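Local coordinates for protein histone-lysine N-methyltransferase, H3 lysine-9 specific SUVH6 (PDB 6A5K) that transfers methyl groups from S-adenosylmethionine to a lysine of histone H3, and probably binds methylated DNA through its SRA domain, at residues L16-C21 / F78-E83; H64-V69 / V107-V112. The protein carries 1 engineered substitution. All blocks are in the same frame, centred on the assembly; numbering follows the deposited sequence.

The chain begins with helix 5-29, which carries segment 16-21. After helix 44-54 comes the loop with segment 64-69. Segment 78-83 follows, at the start of helix 81-87, and closes contact 1 over 56 intervening residues. Strand 105-113 then brings in segment 107-112 and closes contact 2 over 37. The order is therefore 16-21, 64-69, 78-83, 107-112, so the two closures cross rather than nest. Contact 1 ties the N-terminal helix to the SRA domain. Contact 2 fastens a loop to a strand of the SRA sheet. Their centres are about 20 Å apart, and Arg81 packs on Val112 between them.

Contact 1: L16-C21 / F78-E83; sequences LFHGVC and FQYRME
His18 points its imidazole edge at Glu83, a carboxylate already turned back on the backbone of its own segment. The contact joins the long N-terminal helix to the turn that opens helix 81-87 of the SRA domain. His18 NE2 gives Glu83 OE2 a weak, bent hydrogen bond of 2.9 Å. The ring and carboxylate planes stand 86° apart, nearly perpendicular. The same oxygen is held by two backbone groups that approach from one face of the carboxylate. Gln79 N lies 2.7 Å from Glu83 OE2. Tyr80 N lies 2.9 Å from Glu83 OE2 in a nearly straight bond, 169° at the hydrogen. These buried donors probably favour the negative form of Glu83.

On its ND1 side the His18 ring is linked to Gln79 by a water, and His18 CE1 also touches Gln79 OE1 directly. The water is 2.9 Å from His18 ND1 and donates to Gln79 OE1 at 2.8 Å. The Gln79 chain is extended as far as CD, and its amide plane is only moderately tilted from the imidazole.

Phe17 supplies the apolar half. Its CB points toward the other segment, and CG is anti to the backbone N (chi1 171°). Phe17 CE2 touches Glu83 CG at 3.6 Å. Phe17 CE2 also meets Tyr80 CD2 at 3.7 Å. Tyr80 CD2 lies at the edge of the Phe17 ring, near its plane, while the two rings as a whole meet obliquely. Ala48 and Ser49 of helix 44-54 also pack on Phe17. Ile375 and Asn485 touch His18, while helix 412-420 packs on Leu16 and Val20, so the N-terminal helix lies between the SRA and SET parts. A sulfur-aromatic contact completes the interface: Cys21 SG approaches the Tyr80 ring obliquely, 4.2 Å from Tyr80 CE2.

Contact 2: H64-V69 / V107-V112; sequences HILGEV and VATSIV
The first torsions of Thr109 and Leu66 set up their meeting. In Thr109, OG1 sits between the backbone N and the carbonyl carbon (chi1 52°), and CG2 is anti to the carbonyl carbon. In Leu66, chi1 places CG anti to the backbone N (-161°), and chi2 (58°) places the touching CD1. Leu66 CD1 comes 4.1 Å from Thr109 CG2. Leu66 CD1 also packs 4.2 Å from Val107 CG2. It lies close to Ala108 O as well. Ile65 O lies 3.7 Å from Thr109 CB.

His64 crosses Thr109 at about a right angle. Its ring turns an edge to the threonine, with His64 CD2 3.9 Å from Thr109 OG1. His64 NE2 is hydrogen-bonded to Asp98 OD1, and Thr109 OG1 makes a weak hydrogen bond to Asp98 O.

No direct hydrogen bond joins the two segments. A water does so instead: it accepts from Gly67 N at 2.9 Å and donates to Thr109 O at 2.8 Å. At the backbone angles of Gly67 a CB would collide with the carbonyl O of Leu66, which suits glycine.

Thr109 and Ser110 form a classic beta bulge opposite Asp98 of strand 97-102. Within the SRA sheet, strand 105-113 runs antiparallel to strand 97-102 and parallel to strand 171-176. Arg172 of the latter bonds Ile65 O and Gly67 O, while helix 156-167 packs on Val107 and Ala108.

Contact 1: L16-C21 / F78-E83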
# COMPACT_ATOMS: atom_id res chain seq x y z
N LEU A 16 -2.38 -4.93 10.48
CA LEU A 16 -2.18 -4.93 11.92
C LEU A 16 -0.69 -4.98 12.26
O LEU A 16 -0.20 -4.20 13.09
CB LEU A 16 -2.91 -6.12 12.55
CG LEU A 16 -2.91 -6.21 14.08
CD1 LEU A 16 -3.76 -5.08 14.68
CD2 LEU A 16 -3.40 -7.58 14.53
N PHE A 17 0.03 -5.88 11.61
CA PHE A 17 1.47 -6.00 11.81
C PHE A 17 2.20 -4.66 11.56
O PHE A 17 2.98 -4.21 12.41
CB PHE A 17 2.05 -7.07 10.88
CG PHE A 17 3.55 -7.11 10.87
CD1 PHE A 17 4.25 -7.66 11.94
CD2 PHE A 17 4.26 -6.59 9.80
CE1 PHE A 17 5.63 -7.70 11.94
CE2 PHE A 17 5.65 -6.63 9.79
CZ PHE A 17 6.33 -7.18 10.87
N HIS A 18 1.93 -4.03 10.43
CA HIS A 18 2.62 -2.78 10.13
C HIS A 18 2.18 -1.65 11.05
O HIS A 18 2.98 -0.76 11.38
CB HIS A 18 2.42 -2.40 8.66
CG HIS A 18 3.31 -3.17 7.73
ND1 HIS A 18 4.64 -2.86 7.57
CD2 HIS A 18 3.07 -4.27 6.98
CE1 HIS A 18 5.19 -3.73 6.73
NE2 HIS A 18 4.26 -4.60 6.37
N GLY A 19 0.93 -1.70 11.50
CA GLY A 19 0.44 -0.74 12.47
C GLY A 19 1.26 -0.82 13.75
O GLY A 19 1.72 0.19 14.27
N VAL A 20 1.46 -2.04 14.23
CA VAL A 20 2.26 -2.25 15.44
C VAL A 20 3.72 -1.83 15.24
O VAL A 20 4.30 -1.16 16.11
CB VAL A 20 2.19 -3.73 15.90
CG1 VAL A 20 3.16 -3.97 17.06
CG2 VAL A 20 0.77 -4.08 16.29
N CYS A 21 4.32 -2.23 14.12
CA CYS A 21 5.67 -1.78 13.77
C CYS A 21 5.82 -0.26 13.88
O CYS A 21 6.74 0.25 14.53
CB CYS A 21 6.05 -2.20 12.35
SG CYS A 21 6.41 -3.95 12.12
N PHE A 78 5.74 -7.61 0.42
CA PHE A 78 6.04 -7.65 1.84
C PHE A 78 7.29 -6.81 2.10
O PHE A 78 8.23 -6.83 1.30
CB PHE A 78 6.25 -9.09 2.32
CG PHE A 78 5.22 -10.05 1.78
CD1 PHE A 78 5.46 -10.75 0.60
CD2 PHE A 78 4.01 -10.21 2.43
CE1 PHE A 78 4.50 -11.61 0.09
CE2 PHE A 78 3.04 -11.08 1.92
CZ PHE A 78 3.30 -11.78 0.75
N GLN A 79 7.30 -6.07 3.20
CA GLN A 79 8.49 -5.30 3.57
C GLN A 79 9.48 -6.18 4.34
O GLN A 79 10.69 -6.15 4.09
CB GLN A 79 8.12 -4.09 4.43
CG GLN A 79 9.33 -3.21 4.77
CD GLN A 79 8.97 -2.07 5.70
OE1 GLN A 79 7.82 -1.68 5.80
NE2 GLN A 79 9.98 -1.54 6.40
N TYR A 80 8.95 -6.96 5.27
CA TYR A 80 9.79 -7.77 6.14
C TYR A 80 9.65 -9.26 5.87
O TYR A 80 8.55 -9.76 5.60
CB TYR A 80 9.44 -7.50 7.60
CG TYR A 80 9.66 -6.08 8.06
CD1 TYR A 80 10.92 -5.64 8.44
CD2 TYR A 80 8.60 -5.18 8.17
CE1 TYR A 80 11.13 -4.35 8.89
CE2 TYR A 80 8.80 -3.89 8.62
CZ TYR A 80 10.06 -3.48 8.98
OH TYR A 80 10.28 -2.21 9.43
N ARG A 81 10.76 -9.97 5.96
CA ARG A 81 10.75 -11.42 5.85
C ARG A 81 9.81 -12.04 6.88
O ARG A 81 9.18 -13.06 6.62
CB ARG A 81 12.17 -11.98 6.03
CG ARG A 81 12.64 -12.89 4.90
CD ARG A 81 13.96 -13.55 5.29
NE ARG A 81 14.46 -14.47 4.28
CZ ARG A 81 15.32 -14.13 3.32
NH1 ARG A 81 15.78 -12.88 3.25
NH2 ARG A 81 15.73 -15.04 2.45
N MSE A 82 9.72 -11.41 8.06
CA MSE A 82 8.84 -11.88 9.13
C MSE A 82 7.36 -11.96 8.71
O MSE A 82 6.60 -12.76 9.27
CB MSE A 82 8.97 -10.98 10.36
CG MSE A 82 10.21 -11.27 11.20
SE MSE A 82 9.86 -12.49 12.67
CE MSE A 82 10.08 -14.17 11.72
N GLU A 83 6.95 -11.13 7.75
CA GLU A 83 5.58 -11.18 7.25
C GLU A 83 5.30 -12.54 6.63
O GLU A 83 4.19 -13.06 6.72
CB GLU A 83 5.32 -10.06 6.24
CG GLU A 83 5.42 -8.64 6.80
CD GLU A 83 5.20 -7.58 5.73
OE1 GLU A 83 4.16 -7.60 5.04
OE2 GLU A 83 6.08 -6.71 5.56
O HOH W 1 6.18 -0.40 7.74

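Contact 2: H64-V69 / V107-V112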
# COMPACT_ATOMS: atom_id res chain seq x y z
N HIS A 64 2.80 -26.63 7.60
CA HIS A 64 3.38 -26.30 6.30
C HIS A 64 2.34 -26.50 5.22
O HIS A 64 1.52 -27.41 5.30
CB HIS A 64 4.62 -27.16 6.01
CG HIS A 64 5.89 -26.63 6.58
ND1 HIS A 64 6.27 -26.82 7.88
CD2 HIS A 64 6.89 -25.91 6.00
CE1 HIS A 64 7.44 -26.24 8.10
NE2 HIS A 64 7.84 -25.68 6.97
N ILE A 65 2.37 -25.65 4.19
CA ILE A 65 1.43 -25.75 3.08
C ILE A 65 2.15 -26.01 1.74
O ILE A 65 3.10 -25.31 1.41
CB ILE A 65 0.59 -24.46 2.94
CG1 ILE A 65 -0.19 -24.21 4.23
CG2 ILE A 65 -0.35 -24.56 1.74
CD1 ILE A 65 -0.88 -22.86 4.27
N LEU A 66 1.68 -27.00 0.99
CA LEU A 66 2.18 -27.22 -0.36
C LEU A 66 1.26 -26.58 -1.40
O LEU A 66 0.07 -26.91 -1.46
CB LEU A 66 2.34 -28.71 -0.65
CG LEU A 66 3.25 -29.12 -1.81
CD1 LEU A 66 4.66 -28.58 -1.63
CD2 LEU A 66 3.26 -30.64 -1.98
N GLY A 67 1.80 -25.67 -2.20
CA GLY A 67 1.04 -25.03 -3.25
C GLY A 67 0.47 -23.68 -2.84
O GLY A 67 1.12 -22.92 -2.11
N GLU A 68 -0.73 -23.38 -3.32
CA GLU A 68 -1.38 -22.09 -3.05
C GLU A 68 -1.75 -21.91 -1.58
O GLU A 68 -2.29 -22.81 -0.95
CB GLU A 68 -2.65 -21.92 -3.90
CG GLU A 68 -2.44 -21.84 -5.41
CD GLU A 68 -2.40 -23.20 -6.09
OE1 GLU A 68 -2.39 -24.23 -5.38
OE2 GLU A 68 -2.39 -23.23 -7.34
N VAL A 69 -1.47 -20.72 -1.06
CA VAL A 69 -1.85 -20.35 0.29
C VAL A 69 -3.10 -19.48 0.23
O VAL A 69 -3.09 -18.44 -0.43
CB VAL A 69 -0.73 -19.59 1.01
CG1 VAL A 69 -1.20 -19.08 2.37
CG2 VAL A 69 0.51 -20.47 1.15
N VAL A 107 9.99 -32.40 0.53
CA VAL A 107 10.04 -31.57 -0.66
C VAL A 107 9.98 -30.12 -0.24
O VAL A 107 9.43 -29.80 0.81
CB VAL A 107 8.89 -31.88 -1.64
CG1 VAL A 107 8.97 -33.32 -2.14
CG2 VAL A 107 7.53 -31.59 -0.99
N ALA A 108 10.56 -29.24 -1.06
CA ALA A 108 10.51 -27.82 -0.77
C ALA A 108 9.08 -27.30 -0.86
O ALA A 108 8.31 -27.72 -1.72
CB ALA A 108 11.40 -27.05 -1.72
N THR A 109 8.73 -26.37 0.02
CA THR A 109 7.44 -25.71 -0.05
C THR A 109 7.62 -24.30 -0.60
O THR A 109 6.75 -23.79 -1.32
CB THR A 109 6.77 -25.63 1.32
OG1 THR A 109 7.69 -25.06 2.25
CG2 THR A 109 6.35 -27.03 1.79
N SER A 110 8.73 -23.66 -0.25
CA SER A 110 8.92 -22.28 -0.69
C SER A 110 10.37 -21.87 -0.68
O SER A 110 11.15 -22.39 0.11
CB SER A 110 8.10 -21.32 0.18
OG SER A 110 8.54 -21.38 1.52
N ILE A 111 10.75 -20.95 -1.56
CA ILE A 111 12.09 -20.39 -1.53
C ILE A 111 12.05 -18.87 -1.62
O ILE A 111 11.17 -18.30 -2.26
CB ILE A 111 12.99 -20.94 -2.68
CG1 ILE A 111 12.41 -20.56 -4.05
CG2 ILE A 111 13.16 -22.45 -2.55
CD1 ILE A 111 13.26 -21.06 -5.23
N VAL A 112 13.01 -18.23 -0.96
CA VAL A 112 13.20 -16.79 -1.14
C VAL A 112 14.40 -16.58 -2.04
O VAL A 112 15.52 -16.95 -1.69
CB VAL A 112 13.40 -16.06 0.19
CG1 VAL A 112 13.57 -14.55 -0.06
CG2 VAL A 112 12.24 -16.31 1.12
O HOH W 2 4.60 -25.15 -2.49